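Local coordinates for pyrroline carboxylate reductase (Plasmodium falciparum, PDB 2RCY), which reduces pyrroline-5-carboxylate, the last step in making proline, using a nicotinamide cofactor that binds here as NADP, at the interface of chains A and B and the interface of chains A and C. Numbering follows the deposited sequence. Chains: chain A/B/C, Pyrroline carboxylate reductase.

Contact 1: the interface of chains A and B. Residues chain A 217, 220, 243; chain B 217, 220-221, 238, 243.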
loop_
_atom_site.group_PDB
_atom_site.type_symbol
_atom_site.label_atom_id
_atom_site.label_comp_id
_atom_site.label_asym_id
_atom_site.label_seq_id
_atom_site.Cartn_x
_atom_site.Cartn_y
_atom_site.Cartn_z
ATOM N N GLN A 217 25.923 7.088 -11.890
ATOM C CA GLN A 217 25.739 6.532 -10.553
ATOM C C GLN A 217 26.916 6.848 -9.635
ATOM O O GLN A 217 26.734 7.036 -8.430
ATOM C CB GLN A 217 25.506 5.021 -10.615
ATOM C CG GLN A 217 24.397 4.579 -11.566
ATOM C CD GLN A 217 24.917 4.152 -12.932
ATOM O OE1 GLN A 217 25.877 4.722 -13.456
ATOM N NE2 GLN A 217 24.280 3.141 -13.514
ATOM N N LYS A 220 26.597 10.397 -8.679
ATOM C CA LYS A 220 25.589 10.429 -7.623
ATOM C C LYS A 220 26.199 10.041 -6.277
ATOM O O LYS A 220 25.893 10.654 -5.251
ATOM C CB LYS A 220 24.447 9.471 -7.968
ATOM C CG LYS A 220 23.216 9.591 -7.076
ATOM C CD LYS A 220 22.751 8.222 -6.582
ATOM C CE LYS A 220 22.521 7.245 -7.718
ATOM N NZ LYS A 220 22.265 5.875 -7.216
ATOM N N LYS A 243 12.825 5.684 -8.867
ATOM C CA LYS A 243 13.335 5.047 -10.079
ATOM C C LYS A 243 12.233 4.328 -10.855
ATOM O O LYS A 243 12.056 4.571 -12.051
ATOM C CB LYS A 243 14.461 4.072 -9.730
ATOM C CG LYS A 243 15.257 3.578 -10.925
ATOM C CD LYS A 243 16.538 2.917 -10.471
ATOM C CE LYS A 243 17.627 3.085 -11.499
ATOM N NZ LYS A 243 18.796 2.223 -11.200
ATOM N N GLN B 217 27.532 -0.349 -10.047
ATOM C CA GLN B 217 26.359 0.024 -10.828
ATOM C C GLN B 217 26.599 -0.118 -12.327
ATOM O O GLN B 217 25.674 -0.431 -13.076
ATOM C CB GLN B 217 25.914 1.452 -10.503
ATOM C CG GLN B 217 25.670 1.738 -9.023
ATOM C CD GLN B 217 26.847 2.429 -8.342
ATOM O OE1 GLN B 217 28.006 2.203 -8.688
ATOM N NE2 GLN B 217 26.546 3.278 -7.366
ATOM N N LYS B 220 26.490 -3.686 -13.097
ATOM C CA LYS B 220 25.065 -3.988 -13.113
ATOM C C LYS B 220 24.427 -3.574 -14.441
ATOM O O LYS B 220 23.514 -4.236 -14.927
ATOM C CB LYS B 220 24.375 -3.263 -11.957
ATOM C CG LYS B 220 22.919 -3.645 -11.733
ATOM C CD LYS B 220 22.040 -2.405 -11.604
ATOM C CE LYS B 220 22.452 -1.521 -10.447
ATOM N NZ LYS B 220 21.727 -0.226 -10.465
ATOM N N ASP B 221 24.908 -2.473 -15.014
ATOM C CA ASP B 221 24.404 -1.974 -16.292
ATOM C C ASP B 221 24.783 -2.880 -17.458
ATOM O O ASP B 221 24.006 -3.043 -18.401
ATOM C CB ASP B 221 24.911 -0.551 -16.547
ATOM C CG ASP B 221 24.172 0.498 -15.729
ATOM O OD1 ASP B 221 23.214 0.149 -15.008
ATOM O OD2 ASP B 221 24.553 1.685 -15.813
ATOM N N GLU B 238 12.914 -2.692 -8.415
ATOM C CA GLU B 238 12.659 -1.264 -8.222
ATOM C C GLU B 238 11.214 -0.991 -7.808
ATOM O O GLU B 238 10.950 -0.083 -7.014
ATOM C CB GLU B 238 13.002 -0.468 -9.489
ATOM C CG GLU B 238 14.481 -0.477 -9.876
ATOM C CD GLU B 238 15.397 0.015 -8.768
ATOM O OE1 GLU B 238 16.453 -0.617 -8.554
ATOM O OE2 GLU B 238 15.067 1.025 -8.110
ATOM N N LYS B 243 16.218 -1.825 -2.888
ATOM C CA LYS B 243 17.305 -1.058 -2.281
ATOM C C LYS B 243 16.924 -0.536 -0.896
ATOM O O LYS B 243 17.656 -0.753 0.071
ATOM C CB LYS B 243 17.758 0.091 -3.191
ATOM C CG LYS B 243 18.855 0.958 -2.577
ATOM C CD LYS B 243 19.385 2.003 -3.536
ATOM C CE LYS B 243 20.635 1.537 -4.250
ATOM N NZ LYS B 243 21.271 2.674 -4.961
HETATM O O HOH W 1 23.857 3.800 -7.043
HETATM O O HOH W 2 18.898 -0.907 -10.573
#
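A:Gln217 and B:Gln217 pass each other in opposite directions where two copies of the helical dimerisation domain of the pyrroline-5-carboxylate reductase family meet. A:Gln217 CB touches B:Gln217 CB at 3.6 Å, and the amide ends run on beyond one another into the partner's territory. A bend at chi2 (97°) turns the A:Gln217 amide toward helix 216-222 of chain B, where A:Gln217 NE2 donates to the B:Asp221 carboxylate oxygen OD2 at 2.7 Å. The acceptor lies almost in the plane of the amide, whereas the donor reaches OD2 on its syn side, 30° out of the carboxylate plane. On the other side of the pair, a water 2.8 Å from B:Gln217 NE2 links it to A:Lys220 NZ.

A:Lys243 shows how a lysine can use its shaft and its tip separately. The chain runs out extended beyond CG, and A:Lys243 CD packs against the carboxylate of B:Glu238, 3.4 Å from B:Glu238 OE2. A:Lys243 NZ stops 4.5 Å from B:Glu238 OE1, too far for a direct salt bridge. A second water, set to one side, links them by long contacts of 3.2 Å to A:Lys243 NZ and to B:Glu238 OE1, and also meets B:Lys220 NZ. A:Lys243 NZ and B:Lys220 NZ come tip to tip, 3.9 Å apart, and the shared water and nearby carboxylate would be expected to ease the closeness of two positive charges.

Contact 2: the interface of chains A and C. Residues chain A 171, 175, 178; chain C 217, 220, 234, 238, 243.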
loop_
_atom_site.group_PDB
_atom_site.type_symbol
_atom_site.label_atom_id
_atom_site.label_comp_id
_atom_site.label_asym_id
_atom_site.label_seq_id
_atom_site.Cartn_x
_atom_site.Cartn_y
_atom_site.Cartn_z
ATOM N N ALA A 171 7.961 16.916 -20.579
ATOM C CA ALA A 171 6.888 16.897 -19.582
ATOM C C ALA A 171 7.335 16.335 -18.234
ATOM O O ALA A 171 6.940 16.854 -17.192
ATOM C CB ALA A 171 5.688 16.127 -20.104
ATOM N N LEU A 175 7.777 18.660 -14.907
ATOM C CA LEU A 175 7.141 18.267 -13.650
ATOM C C LEU A 175 8.166 18.082 -12.533
ATOM O O LEU A 175 7.897 18.417 -11.380
ATOM C CB LEU A 175 6.295 16.998 -13.833
ATOM C CG LEU A 175 5.408 16.543 -12.664
ATOM C CD1 LEU A 175 4.345 17.579 -12.313
ATOM C CD2 LEU A 175 4.758 15.210 -12.974
ATOM N N GLU A 178 8.992 21.495 -11.618
ATOM C CA GLU A 178 7.802 21.955 -10.901
ATOM C C GLU A 178 7.782 21.468 -9.449
ATOM O O GLU A 178 7.494 22.245 -8.537
ATOM C CB GLU A 178 6.543 21.487 -11.636
ATOM C CG GLU A 178 5.220 21.975 -11.059
ATOM C CD GLU A 178 4.016 21.313 -11.714
ATOM O OE1 GLU A 178 4.078 21.012 -12.926
ATOM O OE2 GLU A 178 3.000 21.100 -11.017
ATOM N N GLN C 217 4.354 24.943 -15.698
ATOM C CA GLN C 217 3.177 24.080 -15.813
ATOM C C GLN C 217 2.490 24.223 -17.167
ATOM O O GLN C 217 1.948 23.254 -17.696
ATOM C CB GLN C 217 2.175 24.358 -14.693
ATOM C CG GLN C 217 2.746 24.281 -13.281
ATOM C CD GLN C 217 3.139 25.639 -12.729
ATOM O OE1 GLN C 217 3.761 26.450 -13.414
ATOM N NE2 GLN C 217 2.777 25.891 -11.479
ATOM N N LYS C 220 4.529 22.403 -19.609
ATOM C CA LYS C 220 4.166 21.000 -19.426
ATOM C C LYS C 220 2.852 20.675 -20.142
ATOM O O LYS C 220 2.701 19.591 -20.698
ATOM C CB LYS C 220 4.060 20.682 -17.930
ATOM C CG LYS C 220 3.703 19.237 -17.586
ATOM C CD LYS C 220 3.370 19.081 -16.101
ATOM C CE LYS C 220 2.088 19.814 -15.723
ATOM N NZ LYS C 220 1.848 19.811 -14.256
ATOM N N LEU C 234 2.351 11.157 -18.089
ATOM C CA LEU C 234 2.086 12.037 -16.950
ATOM C C LEU C 234 1.084 11.432 -15.971
ATOM O O LEU C 234 1.233 11.575 -14.759
ATOM C CB LEU C 234 1.607 13.415 -17.416
ATOM C CG LEU C 234 2.651 14.373 -17.999
ATOM C CD1 LEU C 234 1.977 15.623 -18.508
ATOM C CD2 LEU C 234 3.724 14.735 -16.981
ATOM N N GLU C 238 1.479 10.710 -11.965
ATOM C CA GLU C 238 0.481 11.105 -10.976
ATOM C C GLU C 238 0.014 9.913 -10.145
ATOM O O GLU C 238 -0.224 10.044 -8.942
ATOM C CB GLU C 238 -0.720 11.785 -11.648
ATOM C CG GLU C 238 -0.396 13.095 -12.369
ATOM C CD GLU C 238 0.236 14.154 -11.469
ATOM O OE1 GLU C 238 1.087 14.918 -11.973
ATOM O OE2 GLU C 238 -0.116 14.231 -10.269
ATOM N N LYS C 243 5.414 13.743 -7.903
ATOM C CA LYS C 243 5.588 15.077 -7.341
ATOM C C LYS C 243 5.824 15.034 -5.832
ATOM O O LYS C 243 6.744 15.683 -5.331
ATOM C CB LYS C 243 4.374 15.946 -7.677
ATOM C CG LYS C 243 4.498 17.412 -7.296
ATOM C CD LYS C 243 3.263 18.156 -7.745
ATOM C CE LYS C 243 3.298 19.609 -7.357
ATOM N NZ LYS C 243 3.928 20.410 -8.422
HETATM O O HOH W 3 1.628 23.181 -10.158
#
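A:Glu178 on helix 169-186 points its carboxylate between two lysines of chain C, each of which takes a different oxygen, a textbook case of one acidic group gripped from two sides. C:Lys220 NZ donates to A:Glu178 OE1 at 2.9 Å, meeting that oxygen's syn lone pair, on the side of the other oxygen. C:Lys243 NZ meets A:Glu178 OE2 at 2.8 Å, here on the anti side and 34° out of the carboxylate plane. Both contacts are salt bridges, and both lysine chains run roughly at right angles to the glutamate. A water 2.6 Å from A:Glu178 OE2 continues to C:Gln217 NE2. The CG methylene of C:Gln217 lies over one face of the carboxylate, 3.6 Å from A:Glu178 CD, and would limit its movement there.

The shapes of the chains explain the grip. A:Glu178 is extended beyond CG, which carries its charge well clear of its own helix. C:Lys243 is straight until chi4 (90°), where the last bond turns NZ onto the glutamate; C:Lys220 folds at chi3 to the same end.

Toward the N-terminus of helix 169-186, A:Leu175 lays its methyls against the charged ends of two chains: A:Leu175 CD1 lies 3.9 Å from C:Lys220 NZ, while A:Leu175 CD2 faces C:Glu238 OE1 at 3.8 Å. One turn earlier comes apolar packing, A:Ala171 CB resting against C:Leu234 CD2 at 3.9 Å. Charge pairing and packing together would help set how helix 169-186 seats on the C-terminal helices of its neighbour, in a two-fold interface of the helical dimerisation region that probably holds the two subunits of a dimer together.

The centres of the C-alpha atoms of contact 1 and contact 2 lie about 23 Å apart, yet they draw on the same residue positions. Gln217, Lys220, Glu238 and Lys243 appear in both, spread over the helix beginning at 216, the helix ending at 239 and helix 242-260. Both interfaces are two-fold symmetric; in contact 1 these positions face largely the same set in the partner, in contact 2 they receive helix 169-186 of another subunit. Chain A is thus joined to B and to C through the dimerisation domain, consistent with a ten-copy assembly built from two kinds of junction, in which shared polar residues could couple one interface to the other.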